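Local coordinates for protein thiosulfate reductase (Thermus thermophilus, PDB 2VPZ) that probably reduces polysulfide or thiosulfate as a molybdenum oxidoreductase carrying two molybdopterin guanine dinucleotides and a [4Fe-4S] cluster, at residues E45-R50 with G144-G148. Residues are numbered along the deposited sequence; the frame is centred on the assembly and turned at random.
With SF4 (iron/sulfur cluster), chain G; MGD (2-amino-5,6-dimercapto-7-methyl-3,7,8a,9-tetrahydro-8-oxa-1,3,9,10-tetraaza-anthracen-4-one guanosine dinucleotide), chain H.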
ATOM      1  N   GLU A  45     -17.827 -20.910 -32.025  1.00 33.60           N
ATOM      2  CA  GLU A  45     -18.890 -21.854 -31.597  1.00 33.50           C
ATOM      3  C   GLU A  45     -18.597 -22.257 -30.102  1.00 33.98           C
ATOM      4  O   GLU A  45     -19.196 -23.191 -29.566  1.00 33.65           O
ATOM      5  CB  GLU A  45     -19.028 -23.093 -32.537  1.00 33.88           C
ATOM      6  CG  GLU A  45     -20.406 -23.874 -32.475  1.00 38.48           C
ATOM      7  CD  GLU A  45     -21.661 -23.022 -32.797  1.00 41.66           C
ATOM      8  OE1 GLU A  45     -21.564 -22.104 -33.650  1.00 44.16           O
ATOM      9  OE2 GLU A  45     -22.755 -23.287 -32.207  1.00 42.70           O
ATOM     10  N   GLY A  46     -17.689 -21.514 -29.459  1.00 33.61           N
ATOM     11  CA  GLY A  46     -17.342 -21.689 -28.061  1.00 36.11           C
ATOM     12  C   GLY A  46     -18.575 -21.752 -27.138  1.00 37.79           C
ATOM     13  O   GLY A  46     -18.604 -22.531 -26.165  1.00 37.00           O
ATOM     14  N   CYS A  47     -19.591 -20.935 -27.424  1.00 36.11           N
ATOM     15  CA  CYS A  47     -20.874 -20.915 -26.711  1.00 36.55           C
ATOM     16  C   CYS A  47     -21.905 -20.212 -27.633  1.00 38.49           C
ATOM     17  O   CYS A  47     -21.594 -19.910 -28.789  1.00 39.76           O
ATOM     18  CB  CYS A  47     -20.794 -20.224 -25.341  1.00 34.24           C
ATOM     19  SG  CYS A  47     -20.739 -18.363 -25.325  1.00 33.31           S
ATOM     20  N   PHE A  48     -23.100 -19.915 -27.148  1.00 38.67           N
ATOM     21  CA  PHE A  48     -24.090 -19.334 -28.020  1.00 40.68           C
ATOM     22  C   PHE A  48     -24.042 -17.815 -28.224  1.00 40.29           C
ATOM     23  O   PHE A  48     -24.835 -17.265 -28.965  1.00 40.71           O
ATOM     24  CB  PHE A  48     -25.488 -19.844 -27.560  1.00 43.74           C
ATOM     25  CG  PHE A  48     -25.531 -21.363 -27.254  1.00 49.15           C
ATOM     26  CD1 PHE A  48     -26.166 -21.869 -26.109  1.00 50.63           C
ATOM     27  CD2 PHE A  48     -24.873 -22.264 -28.110  1.00 50.37           C
ATOM     28  CE1 PHE A  48     -26.130 -23.270 -25.828  1.00 50.78           C
ATOM     29  CE2 PHE A  48     -24.836 -23.669 -27.832  1.00 50.01           C
ATOM     30  CZ  PHE A  48     -25.459 -24.167 -26.699  1.00 50.87           C
ATOM     31  N   TRP A  49     -23.073 -17.130 -27.620  1.00 39.47           N
ATOM     32  CA  TRP A  49     -22.972 -15.667 -27.791  1.00 37.52           C
ATOM     33  C   TRP A  49     -22.628 -15.334 -29.267  1.00 37.83           C
ATOM     34  O   TRP A  49     -22.952 -14.245 -29.766  1.00 37.15           O
ATOM     35  CB  TRP A  49     -21.949 -15.077 -26.830  1.00 34.37           C
ATOM     36  CG  TRP A  49     -22.096 -13.569 -26.555  1.00 33.25           C
ATOM     37  CD1 TRP A  49     -21.222 -12.582 -26.924  1.00 31.55           C
ATOM     38  CD2 TRP A  49     -23.125 -12.910 -25.774  1.00 30.75           C
ATOM     39  NE1 TRP A  49     -21.641 -11.373 -26.434  1.00 31.80           N
ATOM     40  CE2 TRP A  49     -22.800 -11.535 -25.725  1.00 30.19           C
ATOM     41  CE3 TRP A  49     -24.281 -13.355 -25.106  1.00 29.40           C
ATOM     42  CZ2 TRP A  49     -23.603 -10.582 -25.056  1.00 28.79           C
ATOM     43  CZ3 TRP A  49     -25.090 -12.399 -24.429  1.00 28.64           C
ATOM     44  CH2 TRP A  49     -24.736 -11.036 -24.418  1.00 28.86           C
ATOM     45  N   ARG A  50     -21.968 -16.296 -29.917  1.00 37.38           N
ATOM     46  CA  ARG A  50     -21.524 -16.276 -31.314  1.00 37.41           C
ATOM     47  C   ARG A  50     -20.668 -15.028 -31.723  1.00 36.96           C
ATOM     48  O   ARG A  50     -20.987 -14.328 -32.683  1.00 37.57           O
ATOM     49  CB  ARG A  50     -22.747 -16.510 -32.241  1.00 40.17           C
ATOM     50  CG  ARG A  50     -23.479 -17.916 -32.061  1.00 42.29           C
ATOM     51  CD  ARG A  50     -24.843 -18.083 -32.820  1.00 45.76           C
ATOM     52  NE  ARG A  50     -26.013 -18.158 -31.943  1.00 49.37           N
ATOM     53  CZ  ARG A  50     -26.685 -19.256 -31.599  1.00 53.50           C
ATOM     54  NH1 ARG A  50     -26.334 -20.449 -32.058  1.00 54.98           N
ATOM     55  NH2 ARG A  50     -27.727 -19.178 -30.747  1.00 54.13           N
ATOM     56  N   GLY A 144     -31.992 -30.292 -29.958  1.00 36.93           N
ATOM     57  CA  GLY A 144     -30.744 -29.815 -30.505  1.00 36.17           C
ATOM     58  C   GLY A 144     -30.280 -28.507 -29.963  1.00 36.41           C
ATOM     59  O   GLY A 144     -31.043 -27.789 -29.307  1.00 35.32           O
ATOM     60  N   HIS A 145     -29.023 -28.181 -30.227  1.00 36.95           N
ATOM     61  CA  HIS A 145     -28.456 -26.927 -29.782  1.00 38.20           C
ATOM     62  C   HIS A 145     -27.287 -26.462 -30.648  1.00 38.75           C
ATOM     63  O   HIS A 145     -26.772 -27.237 -31.447  1.00 39.40           O
ATOM     64  CB  HIS A 145     -28.041 -27.006 -28.278  1.00 42.28           C
ATOM     65  CG  HIS A 145     -28.397 -25.805 -27.491  1.00 45.89           C
ATOM     66  ND1 HIS A 145     -28.102 -25.639 -26.165  1.00 47.12           N
ATOM     67  CD2 HIS A 145     -29.040 -24.704 -27.869  1.00 47.94           C
ATOM     68  CE1 HIS A 145     -28.563 -24.468 -25.766  1.00 49.63           C
ATOM     69  NE2 HIS A 145     -29.136 -23.881 -26.793  1.00 49.22           N
ATOM     70  N   GLY A 146     -26.897 -25.188 -30.525  1.00 37.62           N
ATOM     71  CA  GLY A 146     -25.810 -24.651 -31.338  1.00 39.04           C
ATOM     72  C   GLY A 146     -26.248 -24.065 -32.672  1.00 39.99           C
ATOM     73  O   GLY A 146     -27.417 -24.210 -33.026  1.00 38.65           O
ATOM     74  N   THR A 147     -25.357 -23.430 -33.439  1.00 40.47           N
ATOM     75  CA  THR A 147     -25.723 -22.822 -34.736  1.00 40.76           C
ATOM     76  C   THR A 147     -26.582 -23.691 -35.697  1.00 42.20           C
ATOM     77  O   THR A 147     -27.647 -23.248 -36.160  1.00 42.88           O
ATOM     78  CB  THR A 147     -24.458 -22.306 -35.536  1.00 39.67           C
ATOM     79  OG1 THR A 147     -23.750 -21.340 -34.780  1.00 38.54           O
ATOM     80  CG2 THR A 147     -24.902 -21.715 -36.906  1.00 36.59           C
ATOM     81  N   GLY A 148     -26.123 -24.909 -35.977  1.00 43.09           N
ATOM     82  CA  GLY A 148     -26.849 -25.823 -36.829  1.00 44.40           C
ATOM     83  C   GLY A 148     -28.170 -26.355 -36.275  1.00 44.67           C
ATOM     84  O   GLY A 148     -28.718 -27.320 -36.809  1.00 45.42           O
TER
HETATM   85 FE1  SF4 G1764     -17.784 -15.446 -27.524  1.00 41.75          FE
HETATM   86 FE2  SF4 G1764     -16.430 -16.482 -25.369  1.00 32.40          FE
HETATM   87 FE3  SF4 G1764     -18.773 -17.617 -26.251  1.00 33.34          FE
HETATM   88 FE4  SF4 G1764     -16.500 -17.888 -27.751  1.00 39.34          FE
HETATM   89  S1  SF4 G1764     -16.830 -18.732 -25.635  1.00 34.05           S
HETATM   90  S2  SF4 G1764     -18.619 -17.350 -28.534  1.00 38.14           S
HETATM   91  S3  SF4 G1764     -15.500 -15.863 -27.375  1.00 40.54           S
HETATM   92  S4  SF4 G1764     -18.532 -15.496 -25.339  1.00 37.84           S
HETATM   93  PB  MGD H1765     -23.198 -28.812 -23.513  1.00 36.68           P
HETATM   94  O1B MGD H1765     -22.910 -29.541 -22.237  1.00 34.60           O
HETATM   95  O2B MGD H1765     -22.159 -27.901 -24.092  1.00 34.50           O
HETATM   96  O3B MGD H1765     -24.656 -28.169 -23.253  1.00 31.19           O
HETATM   97  O3A MGD H1765     -26.964 -27.277 -22.845  1.00 28.85           O
HETATM   98  PA  MGD H1765     -26.078 -27.940 -23.995  1.00 31.64           P
HETATM   99  O1A MGD H1765     -25.702 -27.043 -25.163  1.00 29.82           O
HETATM  100  O2A MGD H1765     -26.682 -29.277 -24.243  1.00 31.57           O
HETATM  101  O5' MGD H1765     -23.500 -29.848 -24.650  1.00 35.59           O
HETATM  102  C5' MGD H1765     -23.101 -29.623 -26.003  1.00 39.01           C
HETATM  103  C4' MGD H1765     -23.131 -30.989 -26.689  1.00 40.29           C
HETATM  104  O4' MGD H1765     -22.961 -30.608 -28.050  1.00 41.49           O
HETATM  105  C3' MGD H1765     -21.984 -31.910 -26.364  1.00 41.88           C
HETATM  106  O3' MGD H1765     -22.456 -33.233 -26.650  1.00 41.72           O
HETATM  107  C2' MGD H1765     -20.919 -31.456 -27.375  1.00 42.66           C
HETATM  108  O2' MGD H1765     -20.023 -32.521 -27.553  1.00 45.60           O
HETATM  109  C1' MGD H1765     -21.740 -31.158 -28.633  1.00 43.21           C
HETATM  110  N9  MGD H1765     -21.179 -30.213 -29.671  1.00 41.66           N
HETATM  111  C8  MGD H1765     -20.415 -29.144 -29.443  1.00 42.13           C
HETATM  112  N7  MGD H1765     -20.097 -28.460 -30.567  1.00 41.18           N
HETATM  113  C5  MGD H1765     -20.721 -29.074 -31.596  1.00 41.56           C
HETATM  114  C6  MGD H1765     -20.883 -28.866 -33.103  1.00 40.39           C
HETATM  115  O6  MGD H1765     -20.288 -27.925 -33.739  1.00 37.09           O
HETATM  116  N1  MGD H1765     -21.681 -29.779 -33.750  1.00 39.81           N
HETATM  117  C2  MGD H1765     -22.315 -30.825 -33.135  1.00 40.45           C
HETATM  118  N2  MGD H1765     -23.100 -31.726 -33.801  1.00 40.33           N
HETATM  119  N3  MGD H1765     -22.201 -31.003 -31.812  1.00 41.69           N
HETATM  120  C4  MGD H1765     -21.435 -30.223 -30.979  1.00 41.31           C
HETATM  121  C10 MGD H1765     -26.989 -25.835 -22.616  1.00 30.87           C
HETATM  122  C11 MGD H1765     -28.110 -25.551 -21.674  1.00 32.27           C
HETATM  123  O11 MGD H1765     -28.011 -26.537 -20.646  1.00 34.53           O
HETATM  124  C12 MGD H1765     -28.196 -24.187 -21.098  1.00 34.05           C
HETATM  125  S12 MGD H1765     -28.102 -22.781 -22.073  1.00 31.04           S
HETATM  126  C13 MGD H1765     -28.428 -23.977 -19.801  1.00 34.68           C
HETATM  127  S13 MGD H1765     -28.497 -22.504 -19.033  1.00 32.93           S
HETATM  128  C14 MGD H1765     -28.702 -24.976 -18.816  1.00 36.21           C
HETATM  129  N15 MGD H1765     -27.576 -25.005 -17.840  1.00 39.49           N
HETATM  130  C16 MGD H1765     -27.619 -26.074 -16.977  1.00 41.52           C
HETATM  131  C17 MGD H1765     -27.064 -26.137 -15.622  1.00 40.56           C
HETATM  132  O17 MGD H1765     -26.422 -25.156 -15.143  1.00 41.77           O
HETATM  133  N18 MGD H1765     -27.270 -27.247 -14.911  1.00 41.55           N
HETATM  134  C19 MGD H1765     -27.953 -28.310 -15.376  1.00 41.42           C
HETATM  135  N19 MGD H1765     -28.087 -29.460 -14.649  1.00 40.69           N
HETATM  136  N20 MGD H1765     -28.504 -28.286 -16.592  1.00 41.12           N
HETATM  137  C21 MGD H1765     -28.367 -27.263 -17.428  1.00 40.59           C
HETATM  138  N22 MGD H1765     -28.880 -27.321 -18.662  1.00 38.99           N
HETATM  139  C23 MGD H1765     -28.927 -26.241 -19.587  1.00 35.78           C
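Both carboxylate oxygens of Glu45 are taken up by one residue, Thr147: OE1 receives the hydroxyl OG1 at 2.6 Å, and OE2 receives the backbone N at 2.9 Å in a nearly straight bond (169°). Each donor comes in on the syn side, though the amide is tilted well out of the carboxylate plane. Gripping both oxygens from one residue restrains rotation of the carboxylate. The Glu45 side chain gets there with CG anti to the backbone N (chi1 -160°) and a bend at chi2, which together carry the carboxylate across to Thr147. OE1 also forms a salt bridge with Arg505, which probably helps to balance the charge of this buried carboxylate. Arg50 turns the edge of its guanidinium to the Gly146-Thr147 peptide; NH1 lies 3.4 Å from Thr147 N, but both are donors and the approach is mere packing. The segment 45-50 belongs to the cysteine-rich loop that binds the [4Fe-4S] cluster, Cys47 SG bound to the iron FE3 at 2.3 Å, while 144-148 follows strand 141-144 of a parallel sheet and leads into helix 149-160, with Gly148 at its N-cap. On the side of the loop away from the cluster, the Phe48 ring meets the His145 ring obliquely; their exact spacing is doubtful, because the model places them too close. His145 NE2 is hydrogen-bonded to Ser169, and His145 ND1 to MGD O1A, a phosphate oxygen, at 3.0 Å and bent to 142°. The same oxygen, MGD O1A, meets the edge of the Phe48 ring, 3.3 Å from CZ.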